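Local coordinates for protein pullulanase (Klebsiella oxytoca, PDB 2YOC) that hydrolyses the alpha-1,6-glucosidic linkages of pullulan and related branched glucans, at residues M846-L851 with K931-F936; V854-G859 with T941-S946; A973-M978 with A1000-P1005; R1008-F1013 with V1044-W1049; S1031-V1036 with S1050-E1055. All blocks are in the same frame, centred on the assembly; numbering follows the deposited sequence.

In the fold
Five contacts trace how the last part of pullulanase is fastened to its barrel. Contacts 1 and 2, centres about 14 Å apart, both join helix 840-855, which leads into the final barrel strand 860-864, to helix 927-945; their segments alternate along the chain. Contact 3 follows, pairing two strands of the five-stranded C-terminal sheet. Contacts 4 and 5 come last and again alternate: contact 4 belongs to a small three-stranded sheet, and contact 5 lays a loop against strand 1050-1057, the neighbour of strand 994-1002 from contact 3. Leu1032 of contact 5 touches Ala848 and Phe936 of contact 1, so the loop of contact 5 packs against both helices of contact 1.

Contact 1: residues M846-L851 with K931-F936; sequences MQAVSL and KQMTAF
Ala848 and Phe936 bring the backbones closest, CA to CA 6.5 Å, where helix segments 846-851 and 931-936 run nearly parallel at 20° with their axes 10.2 Å apart. At that separation side chains must fill the space, and selenomethionine Met933 does most of the work. Its CG lies anti to the backbone N (chi1 -171°), and a bend at chi2 (60°) places the selenium beside the other helix. SE rests against Gln847 CG at 3.9 Å, the two side chains crossing at about a right angle. The methyl goes further: Met933 CE reaches Ala848 CA at 3.8 Å and, obliquely to the leucine chain, Leu851 CD1, also at 3.8 Å. This is helix-on-helix packing between the helix that leads into the last strand of the catalytic barrel and the long helix 927-945. Beside the selenomethionine, Ala848 CB approaches Phe936 CD2 at 3.9 Å, meeting the ring at a slant. Gln847 turns its amide elsewhere, NE2 bonding to the carbonyl of Ser867, which leaves its aliphatic part to the apolar seam. Leu1032, from a loop of the C-terminal region, touches both Ala848 and Phe936.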
# COMPACT_ATOMS: atom_id res chain seq x y z
N MSE B 846 20.25 5.08 -27.85
CA MSE B 846 18.94 4.86 -27.22
C MSE B 846 18.38 3.47 -27.60
O MSE B 846 17.87 2.77 -26.72
CB MSE B 846 17.94 5.94 -27.62
CG MSE B 846 17.94 7.15 -26.71
SE MSE B 846 16.82 8.53 -27.49
CE MSE B 846 16.45 9.63 -25.93
N GLN B 847 18.53 3.07 -28.87
CA GLN B 847 18.12 1.75 -29.36
C GLN B 847 18.91 0.65 -28.61
O GLN B 847 18.32 -0.28 -28.06
CB GLN B 847 18.33 1.66 -30.90
CG GLN B 847 17.88 0.34 -31.55
CD GLN B 847 16.66 0.49 -32.43
OE1 GLN B 847 15.95 1.49 -32.37
NE2 GLN B 847 16.38 -0.52 -33.26
N ALA B 848 20.24 0.80 -28.55
CA ALA B 848 21.14 -0.12 -27.90
C ALA B 848 20.86 -0.27 -26.41
O ALA B 848 20.86 -1.39 -25.89
CB ALA B 848 22.57 0.33 -28.12
N VAL B 849 20.62 0.87 -25.73
CA VAL B 849 20.31 0.97 -24.31
C VAL B 849 19.03 0.18 -24.06
O VAL B 849 18.98 -0.65 -23.13
CB VAL B 849 20.20 2.46 -23.90
CG1 VAL B 849 19.37 2.65 -22.63
CG2 VAL B 849 21.58 3.08 -23.73
N SER B 850 17.99 0.41 -24.91
CA SER B 850 16.71 -0.28 -24.84
C SER B 850 16.94 -1.79 -24.93
O SER B 850 16.47 -2.54 -24.07
CB SER B 850 15.81 0.18 -25.98
OG SER B 850 15.63 1.58 -25.93
N LEU B 851 17.75 -2.22 -25.92
CA LEU B 851 18.08 -3.61 -26.15
C LEU B 851 18.92 -4.25 -25.03
O LEU B 851 18.78 -5.44 -24.78
CB LEU B 851 18.70 -3.82 -27.54
CG LEU B 851 17.75 -3.55 -28.73
CD1 LEU B 851 18.52 -3.12 -29.95
CD2 LEU B 851 16.93 -4.79 -29.09
N LYS B 931 26.07 0.22 -39.26
CA LYS B 931 27.28 -0.47 -38.86
C LYS B 931 27.59 -0.25 -37.35
O LYS B 931 27.98 -1.19 -36.66
CB LYS B 931 28.46 -0.08 -39.76
CG LYS B 931 28.56 -0.92 -41.04
CD LYS B 931 29.77 -0.52 -41.91
CE LYS B 931 29.82 -1.28 -43.23
NZ LYS B 931 31.13 -1.13 -43.93
N GLN B 932 27.36 0.98 -36.85
CA GLN B 932 27.52 1.36 -35.44
C GLN B 932 26.55 0.50 -34.57
O GLN B 932 26.99 -0.13 -33.60
CB GLN B 932 27.21 2.87 -35.29
CG GLN B 932 27.50 3.50 -33.94
CD GLN B 932 27.21 4.99 -33.93
OE1 GLN B 932 26.33 5.48 -33.19
NE2 GLN B 932 27.93 5.77 -34.73
N MSE B 933 25.25 0.43 -34.97
CA MSE B 933 24.25 -0.38 -34.27
C MSE B 933 24.58 -1.87 -34.30
O MSE B 933 24.44 -2.53 -33.27
CB MSE B 933 22.83 -0.09 -34.79
CG MSE B 933 21.72 -0.72 -33.96
SE MSE B 933 21.71 -0.09 -32.12
CE MSE B 933 21.81 -1.83 -31.22
N THR B 934 25.01 -2.43 -35.46
CA THR B 934 25.36 -3.86 -35.56
C THR B 934 26.48 -4.16 -34.56
O THR B 934 26.36 -5.12 -33.80
CB THR B 934 25.73 -4.28 -37.00
OG1 THR B 934 24.80 -3.70 -37.91
CG2 THR B 934 25.71 -5.76 -37.19
N ALA B 935 27.51 -3.29 -34.51
CA ALA B 935 28.65 -3.39 -33.59
C ALA B 935 28.18 -3.41 -32.13
O ALA B 935 28.65 -4.25 -31.36
CB ALA B 935 29.60 -2.23 -33.82
N PHE B 936 27.23 -2.52 -31.78
CA PHE B 936 26.65 -2.46 -30.44
C PHE B 936 25.87 -3.73 -30.14
O PHE B 936 25.93 -4.23 -29.01
CB PHE B 936 25.70 -1.26 -30.31
CG PHE B 936 26.31 0.12 -30.19
CD1 PHE B 936 27.64 0.28 -29.80
CD2 PHE B 936 25.54 1.25 -30.40
CE1 PHE B 936 28.18 1.56 -29.63
CE2 PHE B 936 26.09 2.53 -30.26
CZ PHE B 936 27.41 2.68 -29.87

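Contact 2: residues V854-G859 with T941-S946; sequences VMLGQG and TELRKS
Arg944 reaches from helix 927-945 to the turn that follows Met855, and its side chain passes that residue's carbonyl from the first atom onward. CB and CG each lie 3.5 Å from Met855 O; CG is anti to the backbone N (chi1 177°), and the chain stays extended to NE. CD comes to 3.2 Å from the same oxygen. At the tip the guanidinium lies edge-on to a row of carbonyls. NH1 gives two hydrogen bonds, to Met855 O and to Gly857 O, both 2.9 Å and both acceptors in the guanidinium plane, although NH1 stands well above the carbonyl plane of Met855. Arg944 NH2 bonds Gly859 O at 2.9 Å, this acceptor lying somewhat out of the guanidinium plane. The carbonyls belong to the C-terminal end of helix 840-855 and the connection into strand 860-864, the last strand of the (beta/alpha)8 barrel, where a positive charge would suit the partial negative charge of the helix end. Around the polar centre the packing is apolar. Met855 CE meets Thr941 CG2 at 3.8 Å, the two side chains lying side by side, while Thr941 OG1 bonds Ser457 O. Leu856 CD2 touches Leu943 CB at 3.7 Å, and Leu856 also packs on Phe950.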
# COMPACT_ATOMS: atom_id res chain seq x y z
N VAL B 854 17.13 -6.28 -22.20
CA VAL B 854 16.73 -7.62 -22.65
C VAL B 854 17.96 -8.50 -22.70
O VAL B 854 18.00 -9.53 -22.04
CB VAL B 854 16.08 -7.51 -24.06
CG1 VAL B 854 15.88 -8.87 -24.70
CG2 VAL B 854 14.77 -6.72 -24.02
N MSE B 855 18.96 -8.10 -23.49
CA MSE B 855 20.22 -8.80 -23.72
C MSE B 855 21.01 -9.10 -22.44
O MSE B 855 21.65 -10.14 -22.38
CB MSE B 855 21.10 -8.04 -24.73
CG MSE B 855 20.55 -7.98 -26.13
SE MSE B 855 19.96 -9.72 -26.75
CE MSE B 855 19.62 -9.30 -28.61
N LEU B 856 20.98 -8.19 -21.44
CA LEU B 856 21.74 -8.43 -20.21
C LEU B 856 20.89 -8.89 -18.99
O LEU B 856 21.39 -8.96 -17.86
CB LEU B 856 22.69 -7.26 -19.88
CG LEU B 856 23.68 -6.87 -21.01
CD1 LEU B 856 24.30 -5.55 -20.73
CD2 LEU B 856 24.76 -7.93 -21.22
N GLY B 857 19.65 -9.27 -19.25
CA GLY B 857 18.75 -9.72 -18.20
C GLY B 857 18.57 -11.22 -18.12
O GLY B 857 18.63 -11.91 -19.15
N GLN B 858 18.27 -11.72 -16.91
CA GLN B 858 18.07 -13.13 -16.57
C GLN B 858 17.03 -13.88 -17.40
O GLN B 858 17.16 -15.10 -17.56
CB GLN B 858 17.84 -13.33 -15.05
CG GLN B 858 19.01 -12.91 -14.16
CD GLN B 858 20.33 -13.58 -14.47
OE1 GLN B 858 20.43 -14.79 -14.60
NE2 GLN B 858 21.37 -12.78 -14.61
N GLY B 859 16.02 -13.17 -17.92
CA GLY B 859 14.98 -13.77 -18.75
C GLY B 859 15.47 -14.09 -20.15
O GLY B 859 16.54 -13.64 -20.55
N THR B 941 25.29 -9.18 -27.20
CA THR B 941 25.09 -10.62 -27.29
C THR B 941 26.35 -11.33 -26.82
O THR B 941 26.24 -12.33 -26.10
CB THR B 941 24.60 -11.07 -28.69
OG1 THR B 941 25.60 -10.82 -29.68
CG2 THR B 941 23.25 -10.46 -29.10
N GLU B 942 27.53 -10.81 -27.21
CA GLU B 942 28.83 -11.38 -26.81
C GLU B 942 28.93 -11.38 -25.28
O GLU B 942 29.26 -12.42 -24.69
CB GLU B 942 30.01 -10.64 -27.46
CG GLU B 942 30.20 -10.99 -28.93
CD GLU B 942 31.39 -10.39 -29.65
OE1 GLU B 942 31.26 -9.28 -30.22
OE2 GLU B 942 32.44 -11.08 -29.69
N LEU B 943 28.54 -10.25 -24.66
CA LEU B 943 28.49 -10.08 -23.21
C LEU B 943 27.62 -11.15 -22.54
O LEU B 943 28.08 -11.83 -21.62
CB LEU B 943 28.00 -8.67 -22.85
CG LEU B 943 28.99 -7.53 -23.14
CD1 LEU B 943 28.30 -6.20 -23.11
CD2 LEU B 943 30.16 -7.55 -22.19
N ARG B 944 26.36 -11.33 -23.05
CA ARG B 944 25.36 -12.31 -22.59
C ARG B 944 25.97 -13.71 -22.54
O ARG B 944 25.75 -14.43 -21.56
CB ARG B 944 24.14 -12.27 -23.53
CG ARG B 944 23.05 -13.28 -23.21
CD ARG B 944 21.75 -12.94 -23.88
NE ARG B 944 20.66 -13.80 -23.43
CZ ARG B 944 19.85 -13.53 -22.41
NH1 ARG B 944 19.98 -12.40 -21.72
NH2 ARG B 944 18.88 -14.38 -22.09
N LYS B 945 26.76 -14.08 -23.58
CA LYS B 945 27.42 -15.38 -23.62
C LYS B 945 28.78 -15.41 -22.89
O LYS B 945 29.39 -16.47 -22.76
CB LYS B 945 27.49 -15.95 -25.06
CG LYS B 945 28.21 -15.10 -26.10
CD LYS B 945 28.30 -15.82 -27.44
CE LYS B 945 29.71 -16.18 -27.84
NZ LYS B 945 30.32 -15.12 -28.68
N SER B 946 29.25 -14.24 -22.36
CA SER B 946 30.53 -14.13 -21.66
C SER B 946 30.58 -14.65 -20.23
O SER B 946 31.66 -14.68 -19.66
CB SER B 946 31.06 -12.70 -21.75
OG SER B 946 30.66 -11.89 -20.67

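Contact 3: residues A973-M978 with A1000-P1005; sequences AGLLVM and AINAAP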
# COMPACT_ATOMS: atom_id res chain seq x y z
N ALA B 973 17.36 8.82 -11.94
CA ALA B 973 16.60 8.31 -13.09
C ALA B 973 17.48 7.83 -14.23
O ALA B 973 18.56 8.37 -14.46
CB ALA B 973 15.62 9.37 -13.58
N GLY B 974 17.04 6.78 -14.91
CA GLY B 974 17.78 6.21 -16.04
C GLY B 974 18.99 5.37 -15.69
O GLY B 974 19.60 4.78 -16.59
N LEU B 975 19.37 5.29 -14.41
CA LEU B 975 20.51 4.47 -14.02
C LEU B 975 20.02 3.12 -13.51
O LEU B 975 19.30 3.03 -12.50
CB LEU B 975 21.36 5.19 -12.98
CG LEU B 975 22.71 4.56 -12.67
CD1 LEU B 975 23.67 4.79 -13.82
CD2 LEU B 975 23.28 5.15 -11.39
N LEU B 976 20.37 2.06 -14.26
CA LEU B 976 20.01 0.69 -13.91
C LEU B 976 21.29 -0.03 -13.56
O LEU B 976 22.19 -0.14 -14.38
CB LEU B 976 19.26 -0.00 -15.06
CG LEU B 976 17.92 0.62 -15.43
CD1 LEU B 976 17.57 0.34 -16.87
CD2 LEU B 976 16.82 0.17 -14.49
N VAL B 977 21.39 -0.43 -12.29
CA VAL B 977 22.58 -1.08 -11.75
C VAL B 977 22.22 -2.44 -11.17
O VAL B 977 21.51 -2.52 -10.16
CB VAL B 977 23.36 -0.17 -10.75
CG1 VAL B 977 24.50 -0.93 -10.10
CG2 VAL B 977 23.91 1.07 -11.46
N MSE B 978 22.69 -3.53 -11.84
CA MSE B 978 22.42 -4.90 -11.42
C MSE B 978 23.67 -5.58 -10.97
O MSE B 978 24.69 -5.50 -11.66
CB MSE B 978 21.77 -5.69 -12.57
CG MSE B 978 21.22 -7.05 -12.14
SE MSE B 978 20.29 -8.01 -13.56
CE MSE B 978 21.77 -8.37 -14.75
N ALA B 1000 25.70 -1.96 -15.64
CA ALA B 1000 25.32 -0.57 -15.45
C ALA B 1000 24.82 -0.00 -16.75
O ALA B 1000 25.51 -0.07 -17.76
CB ALA B 1000 26.49 0.24 -14.91
N ILE B 1001 23.57 0.48 -16.74
CA ILE B 1001 22.92 1.08 -17.89
C ILE B 1001 22.57 2.51 -17.52
O ILE B 1001 21.71 2.72 -16.66
CB ILE B 1001 21.67 0.26 -18.32
CG1 ILE B 1001 22.04 -1.19 -18.71
CG2 ILE B 1001 20.88 0.97 -19.45
CD1 ILE B 1001 20.86 -2.15 -18.71
N ASN B 1002 23.25 3.49 -18.15
CA ASN B 1002 22.97 4.91 -17.92
C ASN B 1002 22.13 5.46 -19.07
O ASN B 1002 22.67 5.96 -20.06
CB ASN B 1002 24.25 5.73 -17.67
CG ASN B 1002 24.00 7.17 -17.26
OD1 ASN B 1002 23.05 7.49 -16.53
ND2 ASN B 1002 24.88 8.06 -17.68
N ALA B 1003 20.81 5.34 -18.92
CA ALA B 1003 19.82 5.78 -19.88
C ALA B 1003 19.44 7.24 -19.57
O ALA B 1003 18.25 7.58 -19.45
CB ALA B 1003 18.61 4.87 -19.79
N ALA B 1004 20.46 8.11 -19.47
CA ALA B 1004 20.34 9.53 -19.13
C ALA B 1004 21.29 10.40 -19.98
O ALA B 1004 22.37 9.92 -20.33
CB ALA B 1004 20.64 9.73 -17.65
N PRO B 1005 20.94 11.68 -20.29
CA PRO B 1005 21.86 12.51 -21.10
C PRO B 1005 23.05 13.05 -20.31
O PRO B 1005 24.04 13.46 -20.91
CB PRO B 1005 20.96 13.61 -21.66
CG PRO B 1005 19.88 13.76 -20.64
CD PRO B 1005 19.70 12.43 -19.96
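Leu976 and Ile1001 form the close-knit centre of this antiparallel pairing. They are a hydrogen-bonded pair, each N-H given to the other's carbonyl: Leu976 N to Ile1001 O at 2.8 Å, nearly straight at 172°, and Ile1001 N to Leu976 O, also at 2.8 Å. Their side chains stand on the same face, with Leu976 CB 4.1 Å from Ile1001 CB. On the other face the flanking non-hydrogen-bonded pairs meet by their side chains. Leu975 has CG anti to its backbone N (chi1 -169°); its CD1 lies 3.9 Å from Asn1002 OD1. That oxygen is not idle, since it accepts from Arg1008 NH1, while Asn1002 ND2 bonds Pro1047 O. Val977 CG2 and Ala1000 CB are farther apart, at 4.4 Å.

The contrast is sharpest at the 973-974 end, which is partly open to solvent. Here the regular pairing gives way to a single bond, from Ala1003 N to Gly974 O at 2.7 Å, its donor tilted from the carbonyl plane. Gly974 takes a positive phi (76°) just before its strand begins, and a CB there would run into Ala1003 O. Ala1003, just after the other strand ends, centres an inverse gamma turn. Beyond, Ala1004 CB does no more than approach Ala973 O at 4.0 Å.

Strand 975-981 has strand 962-965 as its other neighbour, and strand 994-1002 has strand 1050-1057. The face of Leu976 and Ile1001 rests on helices 762-776 and 840-855, whereas Leu975 meets Arg1008 and Leu1046 of the smaller sheet and Val977 meets Phe1013 just beyond it.

Contact 4: residues R1008-F1013 with V1044-W1049; sequences RTLNEF and VTLPAW
Leu1010, which meets Val1044 and Leu1046 across the contact, also borders the Phe1013 ring. Leu1010 CD2 lies 3.7 Å from Phe1013 CE2, at the edge of the ring and in its plane. One face of that ring carries Glu1012 CB, 4.1 Å above the plane and over the centre of the Phe1013 ring. The ring also packs on Thr979 of strand 975-981. A second flat group, the guanidinium of Arg1008, leads away from the partner strand: NH1 bonds Ala973 O, tying this strand to the segment that enters the larger sheet.

The backbones pair in antiparallel fashion. Arg1008 and Leu1046 exchange two hydrogen bonds, N of Arg1008 to O of Leu1046 and N of Leu1046 to O of Arg1008, each 2.8 Å. Leu1010 and Val1044 do the same, with Leu1010 N 2.7 Å from Val1044 O and lying in the plane of that carbonyl. The buried side is aliphatic: Leu1010 CB touches Val1044 CB at 3.7 Å. Leu1046 has CG anti to the carbonyl carbon (chi1 -71°), and the Leu1010 and Leu1046 side chains cross obliquely, CD1 to CD1 at 3.5 Å. On the outer side Thr1009 and Thr1045 lie side by side and point the same way, OG1 of Thr1009 being 4.1 Å from CG2 of Thr1045; Thr1009 is exposed there.

With strand 1037-1038 beyond strand 1044-1046, the pair makes a short three-stranded sheet. It packs on strand 975-981, an arrangement consistent with the two-layered, antiparallel beta-sandwich C-terminal domain of the alpha-amylase family.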
# COMPACT_ATOMS: atom_id res chain seq x y z
N ARG B 1008 27.02 9.83 -15.26
CA ARG B 1008 26.79 9.48 -13.86
C ARG B 1008 27.96 8.88 -13.13
O ARG B 1008 28.96 8.52 -13.76
CB ARG B 1008 25.55 8.59 -13.73
CG ARG B 1008 24.31 9.34 -13.26
CD ARG B 1008 23.67 10.19 -14.35
NE ARG B 1008 22.40 10.76 -13.91
CZ ARG B 1008 21.24 10.12 -13.93
NH1 ARG B 1008 21.18 8.86 -14.36
NH2 ARG B 1008 20.13 10.71 -13.50
N THR B 1009 27.85 8.80 -11.79
CA THR B 1009 28.91 8.27 -10.94
C THR B 1009 28.46 7.10 -10.03
O THR B 1009 27.31 7.05 -9.57
CB THR B 1009 29.71 9.40 -10.27
OG1 THR B 1009 29.86 10.48 -11.20
CG2 THR B 1009 31.08 8.96 -9.85
N LEU B 1010 29.38 6.13 -9.84
CA LEU B 1010 29.13 4.92 -9.07
C LEU B 1010 30.13 4.76 -7.97
O LEU B 1010 31.24 4.25 -8.19
CB LEU B 1010 29.11 3.68 -9.99
CG LEU B 1010 27.75 3.22 -10.52
CD1 LEU B 1010 27.26 4.11 -11.64
CD2 LEU B 1010 27.84 1.82 -11.05
N ASN B 1011 29.73 5.17 -6.77
CA ASN B 1011 30.53 5.09 -5.54
C ASN B 1011 30.10 3.89 -4.68
O ASN B 1011 30.71 3.61 -3.64
CB ASN B 1011 30.47 6.40 -4.74
CG ASN B 1011 30.53 7.69 -5.54
OD1 ASN B 1011 31.02 7.77 -6.68
ND2 ASN B 1011 29.97 8.72 -4.96
N GLU B 1012 29.04 3.18 -5.14
CA GLU B 1012 28.47 1.98 -4.52
C GLU B 1012 29.58 0.93 -4.25
O GLU B 1012 29.70 0.41 -3.14
CB GLU B 1012 27.36 1.40 -5.42
CG GLU B 1012 25.99 2.06 -5.29
CD GLU B 1012 25.50 2.92 -6.43
OE1 GLU B 1012 26.18 2.98 -7.48
OE2 GLU B 1012 24.41 3.53 -6.28
N PHE B 1013 30.43 0.69 -5.27
CA PHE B 1013 31.51 -0.29 -5.23
C PHE B 1013 32.80 0.29 -4.72
O PHE B 1013 33.88 0.13 -5.31
CB PHE B 1013 31.64 -1.01 -6.58
CG PHE B 1013 30.28 -1.38 -7.14
CD1 PHE B 1013 29.50 -2.36 -6.54
CD2 PHE B 1013 29.75 -0.68 -8.22
CE1 PHE B 1013 28.23 -2.66 -7.03
CE2 PHE B 1013 28.48 -0.98 -8.70
CZ PHE B 1013 27.73 -1.97 -8.11
N VAL B 1044 33.32 4.48 -10.31
CA VAL B 1044 32.99 4.34 -11.72
C VAL B 1044 32.30 5.58 -12.26
O VAL B 1044 31.33 6.05 -11.66
CB VAL B 1044 32.18 3.05 -12.02
CG1 VAL B 1044 32.13 2.75 -13.51
CG2 VAL B 1044 32.73 1.85 -11.26
N THR B 1045 32.82 6.12 -13.38
CA THR B 1045 32.21 7.25 -14.07
C THR B 1045 31.64 6.68 -15.35
O THR B 1045 32.37 6.10 -16.16
CB THR B 1045 33.18 8.40 -14.35
OG1 THR B 1045 34.29 8.35 -13.46
CG2 THR B 1045 32.49 9.74 -14.24
N LEU B 1046 30.32 6.79 -15.48
CA LEU B 1046 29.58 6.31 -16.63
C LEU B 1046 29.15 7.44 -17.54
O LEU B 1046 28.27 8.22 -17.16
CB LEU B 1046 28.31 5.57 -16.17
CG LEU B 1046 28.43 4.23 -15.51
CD1 LEU B 1046 27.06 3.78 -15.11
CD2 LEU B 1046 28.99 3.21 -16.46
N PRO B 1047 29.66 7.47 -18.79
CA PRO B 1047 29.19 8.47 -19.77
C PRO B 1047 27.68 8.36 -20.06
O PRO B 1047 27.05 7.36 -19.71
CB PRO B 1047 30.00 8.14 -21.03
CG PRO B 1047 31.18 7.43 -20.53
CD PRO B 1047 30.69 6.61 -19.39
N ALA B 1048 27.10 9.39 -20.69
CA ALA B 1048 25.69 9.42 -21.08
C ALA B 1048 25.42 8.35 -22.13
O ALA B 1048 26.29 8.09 -22.97
CB ALA B 1048 25.34 10.77 -21.64
N TRP B 1049 24.20 7.75 -22.09
CA TRP B 1049 23.69 6.70 -22.99
C TRP B 1049 24.71 5.59 -23.15
O TRP B 1049 25.17 5.28 -24.25
CB TRP B 1049 23.20 7.30 -24.31
CG TRP B 1049 22.30 8.47 -24.08
CD1 TRP B 1049 22.64 9.78 -24.16
CD2 TRP B 1049 20.96 8.43 -23.57
NE1 TRP B 1049 21.57 10.57 -23.79
CE2 TRP B 1049 20.53 9.76 -23.43
CE3 TRP B 1049 20.08 7.39 -23.26
CZ2 TRP B 1049 19.24 10.08 -22.99
CZ3 TRP B 1049 18.79 7.71 -22.86
CH2 TRP B 1049 18.39 9.05 -22.71

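Contact 5: residues S1031-V1036 with S1050-E1055; sequences SLANGV and SVAVLE
Val1051 CG1 faces the whole of the Leu1032 side chain, coming within 3.5 Å of Leu1032 CB and 3.7 Å of its CD2. With chi1 at 36°, Val1051 points CG1 at the loop and sends CG2 anti to its own backbone N, toward Leu856. Leu1032 lies alongside and points the same way, then continues onto Leu940 of helix 927-945.

Two overlapping beta turns, type I from Ser1031 to Asn1034 and type II from Ala1033 to Val1036, shape the loop. Ser1031 holds its OG anti to the backbone N (chi1 -177°), and this oxygen accepts Ala1033 N at 3.0 Å, making an ST turn; Ser1031 OG is also bonded to Glu939 OE2. Past the second turn Val1036 comes back to the strand with both branches engaged: CG2 sits 4.0 Å from Ala1052 CB, and CG1 faces Leu1054 CD1 at 4.4 Å. Ala1033 CB lies 3.5 Å from Val1051 O. Ser1050 turns its hydroxyl back along the chain to Pro1047 O, leaving its CB beside the carbonyl of Leu1032.

One hydrogen bond joins the two backbones, Val1051 N to Leu1032 O at 3.2 Å, with the donor 58° out of the carbonyl plane; the same oxygen accepts from Arg845 NH1. The loop is therefore held to strand 1050-1057 mainly by aliphatic packing rather than as an added strand. Glu939 OE2 accepts from Leu1032 N as well, so charged side chains from other parts of the chain, Arg845 and Glu939, satisfy polar atoms of the buried turn.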
# COMPACT_ATOMS: atom_id res chain seq x y z
N SER B 1031 32.63 0.87 -28.50
CA SER B 1031 31.99 0.26 -27.35
C SER B 1031 30.92 1.15 -26.80
O SER B 1031 30.97 2.38 -26.90
CB SER B 1031 33.00 -0.05 -26.25
OG SER B 1031 32.37 -0.71 -25.16
N LEU B 1032 29.95 0.51 -26.17
CA LEU B 1032 28.85 1.15 -25.50
C LEU B 1032 29.37 1.68 -24.19
O LEU B 1032 28.72 2.51 -23.56
CB LEU B 1032 27.75 0.12 -25.25
CG LEU B 1032 26.97 -0.32 -26.45
CD1 LEU B 1032 26.62 -1.77 -26.36
CD2 LEU B 1032 25.75 0.50 -26.62
N ALA B 1033 30.52 1.16 -23.76
CA ALA B 1033 31.19 1.57 -22.53
C ALA B 1033 32.26 2.62 -22.83
O ALA B 1033 32.94 3.06 -21.90
CB ALA B 1033 31.82 0.36 -21.84
N ASN B 1034 32.43 3.02 -24.12
CA ASN B 1034 33.44 4.01 -24.52
C ASN B 1034 33.38 5.25 -23.63
O ASN B 1034 32.37 5.97 -23.62
CB ASN B 1034 33.30 4.37 -26.00
CG ASN B 1034 34.18 5.53 -26.41
OD1 ASN B 1034 35.43 5.47 -26.38
ND2 ASN B 1034 33.55 6.65 -26.74
N GLY B 1035 34.44 5.42 -22.83
CA GLY B 1035 34.56 6.53 -21.89
C GLY B 1035 34.31 6.20 -20.43
O GLY B 1035 34.45 7.08 -19.58
N VAL B 1036 33.91 4.94 -20.14
CA VAL B 1036 33.67 4.44 -18.78
C VAL B 1036 34.99 4.49 -17.99
O VAL B 1036 36.00 3.94 -18.43
CB VAL B 1036 33.00 3.03 -18.75
CG1 VAL B 1036 33.20 2.31 -17.42
CG2 VAL B 1036 31.52 3.14 -19.08
N SER B 1050 25.10 5.01 -22.03
CA SER B 1050 26.12 3.99 -22.03
C SER B 1050 25.73 2.79 -21.21
O SER B 1050 24.92 2.88 -20.27
CB SER B 1050 27.44 4.58 -21.53
OG SER B 1050 27.35 5.03 -20.19
N VAL B 1051 26.33 1.65 -21.58
CA VAL B 1051 26.18 0.36 -20.93
C VAL B 1051 27.57 -0.27 -20.62
O VAL B 1051 28.42 -0.38 -21.50
CB VAL B 1051 25.11 -0.59 -21.57
CG1 VAL B 1051 25.06 -0.48 -23.09
CG2 VAL B 1051 25.29 -2.05 -21.15
N ALA B 1052 27.79 -0.62 -19.34
CA ALA B 1052 29.04 -1.21 -18.86
C ALA B 1052 28.84 -2.50 -18.11
O ALA B 1052 27.94 -2.62 -17.29
CB ALA B 1052 29.77 -0.23 -17.97
N VAL B 1053 29.70 -3.47 -18.38
CA VAL B 1053 29.70 -4.74 -17.67
C VAL B 1053 30.96 -4.70 -16.82
O VAL B 1053 32.07 -4.81 -17.36
CB VAL B 1053 29.61 -5.99 -18.58
CG1 VAL B 1053 29.75 -7.26 -17.76
CG2 VAL B 1053 28.30 -6.01 -19.36
N LEU B 1054 30.80 -4.41 -15.53
CA LEU B 1054 31.95 -4.35 -14.64
C LEU B 1054 32.05 -5.71 -13.98
O LEU B 1054 31.06 -6.22 -13.46
CB LEU B 1054 31.81 -3.23 -13.58
CG LEU B 1054 31.78 -1.74 -14.03
CD1 LEU B 1054 32.33 -1.52 -15.42
CD2 LEU B 1054 30.39 -1.21 -13.96
N GLU B 1055 33.22 -6.33 -14.09
CA GLU B 1055 33.43 -7.65 -13.54
C GLU B 1055 34.39 -7.67 -12.38
O GLU B 1055 35.38 -6.93 -12.38
CB GLU B 1055 33.82 -8.67 -14.63
CG GLU B 1055 34.50 -8.10 -15.86
CD GLU B 1055 34.84 -9.13 -16.92
OE1 GLU B 1055 33.94 -9.95 -17.25
OE2 GLU B 1055 35.99 -9.12 -17.42